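Local structure of flavin-nucleotide-binding protein (Mycobacterium smegmatis, 4YBN) at residues 71-74 with 75-79; 205-208 with 209-213. The protein binds flavin-adenine dinucleotide and heme on a split beta-barrel of the pyridoxamine 5'-phosphate oxidase type and probably works as an oxidoreductase. One frame throughout, in Å; residues are numbered along the deposited sequence.

Contact 1. Residues 71-74 with 75-79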
# COMPACT_ATOMS: atom_id res chain seq x y z
N ARG A 71 5.45 -1.41 20.74
CA ARG A 71 6.42 -1.31 21.85
C ARG A 71 7.85 -1.15 21.39
O ARG A 71 8.61 -0.41 21.97
CB ARG A 71 6.36 -2.51 22.80
CG ARG A 71 5.26 -2.46 23.83
CD ARG A 71 5.36 -3.70 24.72
NE ARG A 71 4.17 -3.81 25.54
CZ ARG A 71 4.01 -4.71 26.51
NH1 ARG A 71 4.99 -5.58 26.78
NH2 ARG A 71 2.88 -4.73 27.22
N ALA A 72 8.21 -1.84 20.35
CA ALA A 72 9.55 -1.77 19.79
C ALA A 72 9.83 -0.39 19.29
O ALA A 72 10.86 0.20 19.58
CB ALA A 72 9.73 -2.81 18.70
N LEU A 73 8.86 0.23 18.64
CA LEU A 73 9.02 1.57 18.20
C LEU A 73 9.04 2.57 19.34
O LEU A 73 9.78 3.53 19.31
CB LEU A 73 7.86 1.95 17.27
CG LEU A 73 7.81 1.19 15.91
CD1 LEU A 73 6.49 1.57 15.25
CD2 LEU A 73 8.96 1.64 15.05
N ALA A 74 8.20 2.35 20.34
CA ALA A 74 8.16 3.21 21.51
C ALA A 74 9.53 3.18 22.26
O ALA A 74 10.01 4.18 22.74
CB ALA A 74 7.13 2.73 22.45
N GLU A 75 10.19 2.05 22.21
CA GLU A 75 11.50 1.85 22.85
C GLU A 75 12.65 2.37 21.99
O GLU A 75 13.81 2.29 22.39
CB GLU A 75 11.70 0.39 23.18
CG GLU A 75 10.77 -0.03 24.33
CD GLU A 75 10.68 -1.55 24.58
OE1 GLU A 75 11.41 -2.38 24.01
OE2 GLU A 75 9.79 -1.96 25.36
N GLY A 76 12.35 2.94 20.82
CA GLY A 76 13.35 3.62 20.08
C GLY A 76 13.84 2.95 18.81
O GLY A 76 14.76 3.44 18.18
N ALA A 77 13.19 1.88 18.33
CA ALA A 77 13.64 1.22 17.07
C ALA A 77 13.63 2.19 15.90
O ALA A 77 12.59 2.76 15.54
CB ALA A 77 12.77 -0.00 16.77
N PRO A 78 14.76 2.38 15.26
CA PRO A 78 14.78 3.22 14.08
C PRO A 78 13.82 2.62 13.04
O PRO A 78 13.71 1.43 12.97
CB PRO A 78 16.20 3.11 13.61
CG PRO A 78 16.98 2.86 14.84
CD PRO A 78 16.12 1.93 15.63
N ALA A 79 13.14 3.45 12.26
CA ALA A 79 12.03 2.95 11.42
C ALA A 79 12.16 3.54 10.07
O ALA A 79 12.75 4.63 9.88
CB ALA A 79 10.74 3.40 12.02
O HOH W 1 10.64 4.25 16.70
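The carbonyl oxygen of Ala72 takes two N-H groups as the helix 68-74 runs out. Ala77 N reaches Ala72 O at 3.1 Å with an N-H...O angle of 163°, while the second bond, from Glu75 N, is weak. Glu75 N gives its stronger bond to Arg71 O at 2.9 Å, an alpha-helical i to i+4 link. Gly76 N bonds to Leu73 O at 3.0 Å. Together the bonds from Gly76 and Ala77 make a Schellman motif: Gly76 adopts a positive phi of 109°, where a CB would be jammed against the carbonyl oxygen of Glu75, and the chain reverses out of the helix. A water then bridges the exit, donating to both Leu73 O and Ala77 O, so Leu73 O holds one N-H and one water.

With CG beside its backbone N (chi1 -71°), Glu75 runs its extended chain past Arg71 O, CG coming to 3.2 Å from that oxygen. The carboxylate makes no salt bridge with Arg71, whose NE is hydrogen-bonded to Thr65 O instead. The apolar contact of the turn is made by Leu73 CD2, which packs 3.9 Å from Ala79 CB. Ala77 CB sits against Ala72 O, 3.4 Å away, beside the bond from Ala77 N.

Ala72 and Ala77 both lie on Leu39 and Arg41 of strand 34-41, Leu73 and Ala79 share Phe111 of strand 110-113, and Leu73 and Ala74 meet Leu152 of strand 149-155. The turn thus carries the chain from helix 68-74, which carries the FAD-binding Trp69, into strand 78-91 of the barrel, where Pro78 packs on His44 of the second subunit.

Contact 2. Residues 205-208 with 209-213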
# COMPACT_ATOMS: atom_id res chain seq x y z
N THR A 205 -31.76 5.20 11.90
CA THR A 205 -30.83 6.15 12.51
C THR A 205 -30.12 6.82 11.36
O THR A 205 -29.69 6.09 10.48
CB THR A 205 -29.76 5.39 13.36
OG1 THR A 205 -30.40 4.78 14.52
CG2 THR A 205 -28.65 6.39 13.84
N PRO A 206 -29.94 8.15 11.35
CA PRO A 206 -29.26 8.77 10.21
C PRO A 206 -27.77 8.61 10.16
O PRO A 206 -27.14 8.29 11.18
CB PRO A 206 -29.57 10.26 10.39
CG PRO A 206 -29.80 10.37 11.82
CD PRO A 206 -30.52 9.16 12.22
N LEU A 207 -27.21 8.92 9.00
CA LEU A 207 -25.75 8.96 8.89
C LEU A 207 -25.29 10.23 9.52
O LEU A 207 -25.84 11.25 9.23
CB LEU A 207 -25.30 8.99 7.48
CG LEU A 207 -25.40 7.81 6.59
CD1 LEU A 207 -24.94 8.25 5.22
CD2 LEU A 207 -24.59 6.64 7.14
N PRO A 208 -24.19 10.18 10.29
CA PRO A 208 -23.61 11.38 10.79
C PRO A 208 -22.96 12.21 9.72
O PRO A 208 -22.59 11.71 8.66
CB PRO A 208 -22.56 10.89 11.81
CG PRO A 208 -22.63 9.43 11.90
CD PRO A 208 -23.55 8.94 10.79
N PRO A 209 -22.85 13.53 9.95
CA PRO A 209 -22.34 14.37 8.85
C PRO A 209 -20.98 13.98 8.41
O PRO A 209 -20.70 13.99 7.23
CB PRO A 209 -22.28 15.77 9.49
CG PRO A 209 -23.41 15.73 10.44
CD PRO A 209 -23.39 14.35 11.05
N SER A 210 -20.14 13.58 9.36
CA SER A 210 -18.80 13.18 9.03
C SER A 210 -18.80 12.01 8.09
O SER A 210 -17.96 11.92 7.19
CB SER A 210 -18.02 12.80 10.28
OG SER A 210 -18.52 11.66 10.94
N VAL A 211 -19.75 11.11 8.28
CA VAL A 211 -19.73 9.94 7.45
C VAL A 211 -20.33 10.32 6.10
O VAL A 211 -19.95 9.74 5.09
CB VAL A 211 -20.53 8.82 8.04
CG1 VAL A 211 -20.70 7.67 7.07
CG2 VAL A 211 -19.86 8.33 9.29
N ARG A 212 -21.23 11.30 6.06
CA ARG A 212 -21.80 11.77 4.79
C ARG A 212 -20.72 12.33 3.88
O ARG A 212 -20.77 12.13 2.67
CB ARG A 212 -22.88 12.84 5.02
CG ARG A 212 -23.97 12.37 5.95
CD ARG A 212 -25.25 13.17 5.84
NE ARG A 212 -25.03 14.58 6.16
CZ ARG A 212 -25.51 15.19 7.23
NH1 ARG A 212 -26.24 14.51 8.13
NH2 ARG A 212 -25.26 16.47 7.44
N GLY A 213 -19.72 12.95 4.48
CA GLY A 213 -18.47 13.36 3.80
C GLY A 213 -17.57 12.30 3.20
O GLY A 213 -16.75 12.59 2.29
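Val211 sets its two methyls against different partners: CG2 lies 4.0 Å from Pro208 CG, and CG1 lies 4.0 Å from Leu207 CD2. With CG1 anti to the backbone N (chi1 171°), CG2 is left on the side of the proline ring, and the valine lies flank to flank with the Pro208 ring. Leu207 instead crosses Val211 at about a right angle. Trp182 of the second subunit packs on Leu207, Pro208 and Val211, and Pro195 of the same chain touches Leu207 and Val211.

Farther out, the aliphatic part of Arg212 covers the start of the helix, its CG 3.9 Å from Leu207 CB and 3.1 Å from Pro208 O. The chain bends at chi3 (-60°), which brings the guanidinium back over Pro209, with Pro209 CA 3.6 Å above the centre of one face. From there Arg212 NH1 makes a weak bond to Leu207 O at 3.5 Å. Ser210 OG is hydrogen-bonded to Glu137 OE1 of helix 134-137.

Pro208 O is gripped twice, by Arg212 N at 3.0 Å and weakly by Val211 N. Such bonds typify the first turn of a helix: Pro208 occupies the N-cap position, and Pro209, which has no N-H to offer, fills the first helical position of the short helix 209-212.

From the N terminus the chain first reaches contact 1, which closes the turn from helix 68-74 into strand 78-91 within the oxidase-like barrel. More than a hundred residues later, beyond strand 196-197, contact 2 opens helix 209-212 in the C-terminal part of the chain. The two follow in series, neither nested nor crossed, with centres about 37 Å apart and nearest atoms about 27 Å apart. One ends a helix and the other begins one. Contact 1 fastens a helix onto the barrel strands; contact 2 sets the C-terminal region beside helix 134-137. Both also touch the second subunit, at separate places along the dimer interface.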